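Local coordinates for Tat-secreted protein Rv2525c (Mycobacterium tuberculosis, PDB 4PMQ), which probably acts as a peptidoglycan hydrolase with glycosidase activity, and in vitro cleaves p-nitrophenyl esters, preferring the butyrate, at residues Cys65-Lys70 and Ser108-Pro113; Gly139-Ser144 and Trp160-Gly165. All blocks are in the same frame, centred on the assembly; numbering follows the deposited sequence. Where two conformers were deposited one is given.

Both contacts lie at the C-terminal ends of parallel strands in one curled sheet, the core of a TIM-barrel-like glycoside hydrolase domain. Contact 1 joins strands 61-66 and 105-108, contact 2 strands 138-142 and 158-161; since 105-108 also pairs in parallel with 138-142, the four are consecutive in the sheet. The contacts come in series along the chain, with helix 115-133 between them and centres about 10 Å apart. They meet directly: Ile109 N lies 2.8 Å from Tyr141 O, and Ile109 O 2.9 Å from His162 NE2, both probable hydrogen bonds. A glycerol, probably from the crystallisation liquor, bonds to Gln67, Ser108 and Tyr141, consistent with a pocket at this end of the barrel.

Contact 1 (Cys65-Lys70 and Ser108-Pro113); sequences CYQYGK and SIDDNP. With GOL (glycerol), chain E.
The amide of Gln67 and the carboxylate of Asp110 are the flat groups that meet here, their planes 61° apart and the two side chains crossing at about a right angle. NE2 of Gln67 reaches OD2 of Asp110 at 2.9 Å, close to its own amide plane, while the carboxylate receives it on the anti side and somewhat out of plane. The setting is the C-terminal ends of parallel strands 61-66 and 105-108 in a TIM-barrel-like sheet, where polar side chains meet a bound glycerol, probably from the crystallisation liquor, consistent with a pocket. The amide is gripped from several directions: NE2 also donates to Gly69 O at 3.1 Å, almost exactly in the amide plane, and OE1 accepts from glycerol O2 at 2.8 Å. These bonds fix which way round the amide sits. Chi1 of -173° sets CG anti to the backbone N, and the chain runs on extended from there to the amide.

On its syn side, Asp110 OD2 takes a salt bridge from Lys70 NZ at 2.9 Å, so one oxygen serves two donors. The lysine bends only at its last torsion, chi4 74°, which turns NZ back to the acid; a tartrate molecule also lies close to this side chain.

Where the strands pair, Tyr66 O accepts from both the backbone N and the hydroxyl of Ser108. The backbone N approaches nearly in line with the carbonyl, whereas Ser108 OG comes from above the carbonyl plane, 2.8 Å from Tyr66 O. Beyond it, glycerol O3 donates a hydrogen bond to Ser108 OG at 2.6 Å.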
ATOM      1  N   CYS A  65      -2.961  -1.518   2.024  1.00  6.29           N
ATOM      2  CA  CYS A  65      -2.666  -0.828   0.782  1.00  6.75           C
ATOM      3  C   CYS A  65      -3.710  -1.205  -0.245  1.00  9.13           C
ATOM      4  O   CYS A  65      -4.391  -2.226  -0.108  1.00  7.43           O
ATOM      5  CB  CYS A  65      -1.258  -1.134   0.284  1.00  8.32           C
ATOM      6  SG  CYS A  65      -1.020  -2.854  -0.211  1.00 12.45           S
ATOM      7  N   TYR A  66      -3.858  -0.375  -1.240  1.00  5.39           N
ATOM      8  CA  TYR A  66      -4.879  -0.604  -2.252  1.00  4.41           C
ATOM      9  C   TYR A  66      -4.284  -0.577  -3.627  1.00  7.36           C
ATOM     10  O   TYR A  66      -3.681   0.427  -3.992  1.00  7.80           O
ATOM     11  CB  TYR A  66      -5.967   0.490  -2.156  1.00  5.24           C
ATOM     12  CG  TYR A  66      -7.135   0.239  -3.081  1.00  5.84           C
ATOM     13  CD1 TYR A  66      -7.070   0.586  -4.436  1.00  6.21           C
ATOM     14  CD2 TYR A  66      -8.301  -0.362  -2.613  1.00  5.95           C
ATOM     15  CE1 TYR A  66      -8.123   0.307  -5.307  1.00  7.06           C
ATOM     16  CE2 TYR A  66      -9.361  -0.661  -3.478  1.00  6.90           C
ATOM     17  CZ  TYR A  66      -9.262  -0.327  -4.823  1.00  9.98           C
ATOM     18  OH  TYR A  66     -10.307  -0.571  -5.672  1.00  7.56           O
ATOM     19  N   GLN A  67      -4.533  -1.611  -4.415  1.00  5.35           N
ATOM     20  CA  GLN A  67      -4.182  -1.618  -5.840  1.00  5.51           C
ATOM     21  C   GLN A  67      -5.111  -2.570  -6.528  1.00  9.70           C
ATOM     22  O   GLN A  67      -5.079  -3.767  -6.243  1.00  9.41           O
ATOM     23  CB  GLN A  67      -2.724  -1.990  -6.121  1.00  7.13           C
ATOM     24  CG  GLN A  67      -2.412  -1.796  -7.622  1.00  9.29           C
ATOM     25  CD  GLN A  67      -0.992  -1.993  -8.043  1.00 24.69           C
ATOM     26  OE1 GLN A  67      -0.065  -2.010  -7.235  1.00 16.47           O
ATOM     27  NE2 GLN A  67      -0.794  -2.075  -9.352  1.00 18.88           N
ATOM     28  N   TYR A  68      -5.927  -2.043  -7.425  1.00  7.31           N
ATOM     29  CA  TYR A  68      -6.850  -2.891  -8.162  1.00  7.17           C
ATOM     30  C   TYR A  68      -6.307  -3.132  -9.574  1.00 10.09           C
ATOM     31  O   TYR A  68      -6.027  -4.274  -9.923  1.00  8.84           O
ATOM     32  CB  TYR A  68      -8.270  -2.296  -8.192  1.00  8.65           C
ATOM     33  CG  TYR A  68      -9.220  -3.094  -9.067  1.00  6.97           C
ATOM     34  CD1 TYR A  68      -9.791  -4.284  -8.611  1.00  8.42           C
ATOM     35  CD2 TYR A  68      -9.571  -2.648 -10.338  1.00  8.85           C
ATOM     36  CE1 TYR A  68     -10.664  -5.028  -9.421  1.00  9.17           C
ATOM     37  CE2 TYR A  68     -10.431  -3.385 -11.157  1.00 10.49           C
ATOM     38  CZ  TYR A  68     -11.003  -4.555 -10.683  1.00 15.98           C
ATOM     39  OH  TYR A  68     -11.865  -5.252 -11.513  1.00 15.08           O
ATOM     40  N   GLY A  69      -6.205  -2.065 -10.380  1.00  7.16           N
ATOM     41  CA  GLY A  69      -5.698  -2.146 -11.744  1.00  6.93           C
ATOM     42  C   GLY A  69      -4.192  -1.982 -11.845  1.00  9.95           C
ATOM     43  O   GLY A  69      -3.494  -1.849 -10.831  1.00  8.59           O
ATOM     44  N   LYS A  70      -3.683  -1.994 -13.074  1.00  9.15           N
ATOM     45  CA  LYS A  70      -2.246  -1.874 -13.353  1.00  9.67           C
ATOM     46  C   LYS A  70      -2.024  -1.462 -14.797  1.00 12.50           C
ATOM     47  O   LYS A  70      -2.803  -1.868 -15.655  1.00 11.67           O
ATOM     48  CB  LYS A  70      -1.569  -3.245 -13.107  1.00 12.67           C
ATOM     49  CG  LYS A  70      -0.036  -3.175 -13.004  1.00 23.24           C
ATOM     50  CD  LYS A  70       0.573  -4.582 -13.079  1.00 36.50           C
ATOM     51  CE  LYS A  70       2.015  -4.627 -12.637  1.00 48.69           C
ATOM     52  NZ  LYS A  70       2.146  -4.504 -11.158  1.00 61.25           N
ATOM     53  N   SER A 108      -2.311   3.056  -4.277  1.00  7.27           N
ATOM     54  CA  SER A 108      -1.138   2.819  -5.113  0.50  7.20           C
ATOM     55  C   SER A 108      -1.060   3.622  -6.407  1.00  9.10           C
ATOM     56  O   SER A 108      -2.027   3.714  -7.189  1.00  8.53           O
ATOM     57  CB  SER A 108      -1.030   1.343  -5.461  0.50  8.90           C
ATOM     58  OG  SER A 108      -0.940   0.631  -4.243  0.50 10.32           O
ATOM     59  N   ILE A 109       0.146   4.172  -6.632  1.00  5.94           N
ATOM     60  CA  ILE A 109       0.565   4.866  -7.840  1.00  6.48           C
ATOM     61  C   ILE A 109       1.715   3.966  -8.334  1.00  8.69           C
ATOM     62  O   ILE A 109       2.880   4.297  -8.121  1.00  8.32           O
ATOM     63  CB  ILE A 109       0.949   6.360  -7.683  1.00  8.59           C
ATOM     64  CG1 ILE A 109      -0.130   7.213  -6.923  1.00  8.49           C
ATOM     65  CG2 ILE A 109       1.288   6.960  -9.073  1.00  8.67           C
ATOM     66  CD1 ILE A 109      -1.539   7.182  -7.467  1.00  8.57           C
ATOM     67  N   ASP A 110       1.364   2.774  -8.910  1.00  7.36           N
ATOM     68  CA  ASP A 110       2.303   1.751  -9.355  1.00  6.42           C
ATOM     69  C   ASP A 110       2.824   2.104 -10.754  1.00 10.37           C
ATOM     70  O   ASP A 110       2.675   1.354 -11.718  1.00 11.90           O
ATOM     71  CB  ASP A 110       1.565   0.382  -9.325  1.00  8.22           C
ATOM     72  CG  ASP A 110       2.454  -0.799  -9.650  1.00 20.60           C
ATOM     73  OD1 ASP A 110       3.682  -0.717  -9.375  1.00 20.78           O
ATOM     74  OD2 ASP A 110       1.938  -1.781 -10.228  1.00 21.45           O
ATOM     75  N   ASP A 111       3.394   3.307 -10.856  1.00  8.08           N
ATOM     76  CA  ASP A 111       3.853   3.929 -12.092  1.00  8.23           C
ATOM     77  C   ASP A 111       4.942   4.951 -11.806  1.00 10.05           C
ATOM     78  O   ASP A 111       5.189   5.317 -10.637  1.00  8.98           O
ATOM     79  CB  ASP A 111       2.636   4.648 -12.748  1.00 10.32           C
ATOM     80  CG  ASP A 111       1.757   3.715 -13.555  1.00 17.21           C
ATOM     81  OD1 ASP A 111       2.241   3.176 -14.575  1.00 17.83           O
ATOM     82  OD2 ASP A 111       0.597   3.499 -13.149  1.00 20.15           O
ATOM     83  N   ASN A 112       5.542   5.455 -12.884  1.00  8.30           N
ATOM     84  CA  ASN A 112       6.577   6.486 -12.870  1.00  7.85           C
ATOM     85  C   ASN A 112       6.011   7.649 -13.693  1.00 10.80           C
ATOM     86  O   ASN A 112       6.337   7.802 -14.887  1.00 10.95           O
ATOM     87  CB  ASN A 112       7.901   5.929 -13.445  1.00  9.59           C
ATOM     88  CG  ASN A 112       8.977   6.988 -13.458  1.00 16.16           C
ATOM     89  OD1 ASN A 112       8.860   7.988 -12.739  1.00  9.10           O
ATOM     90  ND2 ASN A 112      10.025   6.793 -14.286  1.00 11.31           N
ATOM     91  N   PRO A 113       5.091   8.429 -13.089  1.00  8.40           N
ATOM     92  CA  PRO A 113       4.367   9.436 -13.877  1.00  7.92           C
ATOM     93  C   PRO A 113       5.129  10.720 -14.139  1.00 10.98           C
ATOM     94  O   PRO A 113       5.983  11.127 -13.339  1.00  9.77           O
ATOM     95  CB  PRO A 113       3.148   9.748 -12.983  1.00  9.01           C
ATOM     96  CG  PRO A 113       3.682   9.569 -11.591  1.00 11.13           C
ATOM     97  CD  PRO A 113       4.584   8.372 -11.696  1.00  8.02           C
TER
HETATM   98  C1  GOL E 304       3.366  -3.311  -3.792  1.00 24.28           C
HETATM   99  O1  GOL E 304       4.325  -3.704  -4.760  1.00 21.06           O
HETATM  100  C2  GOL E 304       2.244  -2.556  -4.461  1.00 27.07           C
HETATM  101  O2  GOL E 304       1.554  -3.424  -5.370  1.00 22.33           O
HETATM  102  C3  GOL E 304       1.312  -2.044  -3.386  1.00 30.46           C
HETATM  103  O3  GOL E 304       0.008  -1.806  -3.889  1.00 33.09           O

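Contact 2 (Gly139-Ser144 and Trp160-Gly165)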
ATOM      1  N   GLY A 139      -2.904   7.300   2.463  1.00  5.50           N
ATOM      2  CA  GLY A 139      -1.516   6.924   2.248  1.00  5.04           C
ATOM      3  C   GLY A 139      -1.247   6.900   0.757  1.00  7.94           C
ATOM      4  O   GLY A 139      -2.166   6.725  -0.061  1.00  6.73           O
ATOM      5  N   VAL A 140       0.029   7.048   0.386  1.00  5.51           N
ATOM      6  CA  VAL A 140       0.401   7.031  -1.022  1.00  5.79           C
ATOM      7  C   VAL A 140       1.615   6.136  -1.219  1.00  6.96           C
ATOM      8  O   VAL A 140       2.661   6.413  -0.625  1.00  6.75           O
ATOM      9  CB  VAL A 140       0.697   8.472  -1.573  1.00  8.90           C
ATOM     10  CG1 VAL A 140       0.912   8.445  -3.098  1.00  8.84           C
ATOM     11  CG2 VAL A 140      -0.434   9.449  -1.230  1.00  8.75           C
ATOM     12  N   TYR A 141       1.483   5.108  -2.097  1.00  4.27           N
ATOM     13  CA  TYR A 141       2.580   4.244  -2.539  1.00  4.63           C
ATOM     14  C   TYR A 141       3.010   4.830  -3.874  1.00  6.38           C
ATOM     15  O   TYR A 141       2.227   4.827  -4.825  1.00  7.07           O
ATOM     16  CB  TYR A 141       2.127   2.770  -2.672  1.00  4.96           C
ATOM     17  CG  TYR A 141       3.075   1.866  -3.440  1.00  5.52           C
ATOM     18  CD1 TYR A 141       4.252   1.384  -2.853  1.00  6.59           C
ATOM     19  CD2 TYR A 141       2.775   1.447  -4.734  1.00  6.78           C
ATOM     20  CE1 TYR A 141       5.078   0.480  -3.527  1.00  7.33           C
ATOM     21  CE2 TYR A 141       3.629   0.600  -5.441  1.00  7.64           C
ATOM     22  CZ  TYR A 141       4.768   0.105  -4.829  1.00 11.14           C
ATOM     23  OH  TYR A 141       5.551  -0.783  -5.525  1.00  9.11           O
ATOM     24  N   ALA A 142       4.211   5.391  -3.945  1.00  5.04           N
ATOM     25  CA  ALA A 142       4.665   6.051  -5.175  1.00  4.88           C
ATOM     26  C   ALA A 142       6.173   6.157  -5.147  1.00  7.66           C
ATOM     27  O   ALA A 142       6.758   5.946  -4.068  1.00  6.37           O
ATOM     28  CB  ALA A 142       4.051   7.454  -5.260  1.00  4.77           C
ATOM     29  N   ASN A 143       6.799   6.595  -6.274  1.00  6.01           N
ATOM     30  CA  ASN A 143       8.252   6.822  -6.242  1.00  5.50           C
ATOM     31  C   ASN A 143       8.527   8.145  -5.458  1.00  7.49           C
ATOM     32  O   ASN A 143       7.577   8.865  -5.057  1.00  6.89           O
ATOM     33  CB  ASN A 143       8.840   6.857  -7.646  1.00  6.92           C
ATOM     34  CG  ASN A 143       8.296   7.973  -8.509  1.00  9.51           C
ATOM     35  OD1 ASN A 143       7.995   9.086  -8.033  1.00  7.97           O
ATOM     36  ND2 ASN A 143       8.272   7.763  -9.819  1.00  8.74           N
ATOM     37  N   SER A 144       9.803   8.424  -5.171  1.00  6.56           N
ATOM     38  CA  SER A 144      10.153   9.575  -4.340  1.00  6.14           C
ATOM     39  C   SER A 144       9.820  10.915  -4.992  1.00  7.87           C
ATOM     40  O   SER A 144       9.522  11.865  -4.258  1.00  7.31           O
ATOM     41  CB  SER A 144      11.621   9.520  -3.936  1.00  6.63           C
ATOM     42  OG  SER A 144      12.454   9.614  -5.066  1.00  7.50           O
ATOM     43  N   TRP A 160       4.770   5.736   1.157  1.00  5.08           N
ATOM     44  CA  TRP A 160       5.472   4.464   1.020  1.00  5.43           C
ATOM     45  C   TRP A 160       6.204   4.507  -0.296  1.00  8.38           C
ATOM     46  O   TRP A 160       5.570   4.551  -1.354  1.00  7.26           O
ATOM     47  CB  TRP A 160       4.446   3.306   1.079  1.00  4.97           C
ATOM     48  CG  TRP A 160       4.984   1.935   0.787  1.00  5.91           C
ATOM     49  CD1 TRP A 160       6.286   1.523   0.817  1.00  8.95           C
ATOM     50  CD2 TRP A 160       4.200   0.780   0.453  1.00  5.92           C
ATOM     51  NE1 TRP A 160       6.366   0.180   0.510  1.00  8.60           N
ATOM     52  CE2 TRP A 160       5.097  -0.300   0.282  1.00  9.05           C
ATOM     53  CE3 TRP A 160       2.820   0.547   0.315  1.00  6.63           C
ATOM     54  CZ2 TRP A 160       4.672  -1.571  -0.126  1.00  8.30           C
ATOM     55  CZ3 TRP A 160       2.399  -0.707  -0.098  1.00  7.16           C
ATOM     56  CH2 TRP A 160       3.312  -1.763  -0.273  1.00  8.30           C
ATOM     57  N   GLN A 161       7.543   4.622  -0.223  1.00  5.75           N
ATOM     58  CA  GLN A 161       8.327   4.805  -1.430  1.00  4.98           C
ATOM     59  C   GLN A 161       8.584   3.531  -2.200  1.00  7.15           C
ATOM     60  O   GLN A 161       9.030   2.537  -1.601  1.00  6.83           O
ATOM     61  CB  GLN A 161       9.682   5.447  -1.091  1.00  6.47           C
ATOM     62  CG  GLN A 161      10.543   5.699  -2.343  1.00 10.25           C
ATOM     63  CD  GLN A 161      11.884   6.280  -1.948  1.00 12.61           C
ATOM     64  OE1 GLN A 161      11.951   7.095  -1.031  1.00  7.43           O
ATOM     65  NE2 GLN A 161      12.964   5.816  -2.576  1.00  8.52           N
ATOM     66  N   HIS A 162       8.398   3.592  -3.540  1.00  6.22           N
ATOM     67  CA  HIS A 162       8.866   2.529  -4.454  1.00  6.33           C
ATOM     68  C   HIS A 162      10.020   3.117  -5.272  1.00  9.22           C
ATOM     69  O   HIS A 162      10.182   4.336  -5.324  1.00  7.51           O
ATOM     70  CB  HIS A 162       7.798   1.866  -5.333  1.00  6.09           C
ATOM     71  CG  HIS A 162       7.155   2.715  -6.385  1.00  8.38           C
ATOM     72  ND1 HIS A 162       7.845   3.110  -7.536  1.00  9.73           N
ATOM     73  CD2 HIS A 162       5.860   3.091  -6.505  1.00  9.05           C
ATOM     74  CE1 HIS A 162       6.951   3.720  -8.304  1.00  7.98           C
ATOM     75  NE2 HIS A 162       5.743   3.734  -7.731  1.00  8.17           N
ATOM     76  N   ASN A 163      10.824   2.270  -5.888  1.00  7.85           N
ATOM     77  CA  ASN A 163      12.044   2.737  -6.550  1.00  7.21           C
ATOM     78  C   ASN A 163      11.952   2.935  -8.082  1.00 11.45           C
ATOM     79  O   ASN A 163      12.969   3.232  -8.717  1.00 12.51           O
ATOM     80  CB  ASN A 163      13.162   1.759  -6.214  1.00  7.81           C
ATOM     81  CG  ASN A 163      13.590   1.898  -4.768  1.00 17.45           C
ATOM     82  OD1 ASN A 163      13.190   2.852  -4.055  1.00 10.31           O
ATOM     83  ND2 ASN A 163      14.437   0.982  -4.320  1.00 13.15           N
ATOM     84  N   TRP A 164      10.762   2.825  -8.661  1.00  8.15           N
ATOM     85  CA  TRP A 164      10.628   3.014 -10.097  1.00  9.60           C
ATOM     86  C   TRP A 164      10.490   4.503 -10.359  1.00 11.59           C
ATOM     87  O   TRP A 164       9.380   5.041 -10.264  1.00 11.46           O
ATOM     88  CB  TRP A 164       9.426   2.212 -10.612  1.00  9.20           C
ATOM     89  CG  TRP A 164       9.191   2.359 -12.091  1.00 11.10           C
ATOM     90  CD1 TRP A 164      10.083   2.797 -13.035  1.00 13.86           C
ATOM     91  CD2 TRP A 164       7.987   2.036 -12.797  1.00 11.84           C
ATOM     92  NE1 TRP A 164       9.482   2.821 -14.276  1.00 13.89           N
ATOM     93  CE2 TRP A 164       8.221   2.288 -14.168  1.00 15.13           C
ATOM     94  CE3 TRP A 164       6.741   1.510 -12.407  1.00 13.24           C
ATOM     95  CZ2 TRP A 164       7.221   2.113 -15.141  1.00 14.92           C
ATOM     96  CZ3 TRP A 164       5.785   1.269 -13.383  1.00 14.74           C
ATOM     97  CH2 TRP A 164       6.028   1.574 -14.730  1.00 15.25           C
ATOM     98  N   GLY A 165      11.621   5.155 -10.618  1.00  7.72           N
ATOM     99  CA  GLY A 165      11.625   6.601 -10.828  1.00  9.53           C
ATOM    100  C   GLY A 165      12.137   7.353  -9.615  1.00 13.60           C
ATOM    101  O   GLY A 165      11.944   8.574  -9.511  1.00 11.73           O
TER
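Three backbone hydrogen bonds zip Val140 and Ala142 to Trp160 and His162, in the pattern of parallel strands. Trp160 N donates to Val140 O at 2.8 Å, Ala142 N to Trp160 O, and His162 N to Ala142 O at 2.9 Å. They belong to a right-handed beta-alpha-beta unit (strand 138-142, helix 144-153, strand 158-161) within the TIM-barrel-like domain. Farther along, Asn143 ND2 donates to Trp164 O at 3.0 Å, lying on a lone pair of that carbonyl and in the plane of its own amide. The other end of the same side chain, OD1, caps Thr146 N as the N-cap of helix 144-153, so one asparagine ties the helix start to the 160-165 loop.

The rotation of the His162 ring is fixed by hydrogen bonds at both nitrogens: ND1 accepts from Trp164 N in the ring plane at 3.1 Å, and NE2 bonds to Ile109 O. His162 CG sits between its backbone N and carbonyl carbon (chi1 67°), and one face of the imidazole rests on the chain at Ala142 C and Asn143 N, the latter over the ring centre.

Packing on the face of the sheet that carries Tyr141 and Trp160 is aromatic. Tyr141 turns an edge to the indole; its CD1 lies over the middle of the indole, nearest Trp160 CD2 at 3.4 Å. The centroids of the phenol and the indole six-membered ring are 4.5 Å apart, the planes at 54°. His162 CD2 covers one face of the phenol ring toward its rim. The phenol oxygen bonds to Gln179 and glycerol, and Trp160 NE1 to Asn195. On the side carrying Ala142 and Gln161, Gln161 OE1 bonds to His172 N, with Ser144 CB 3.8 Å from Gln161 OE1.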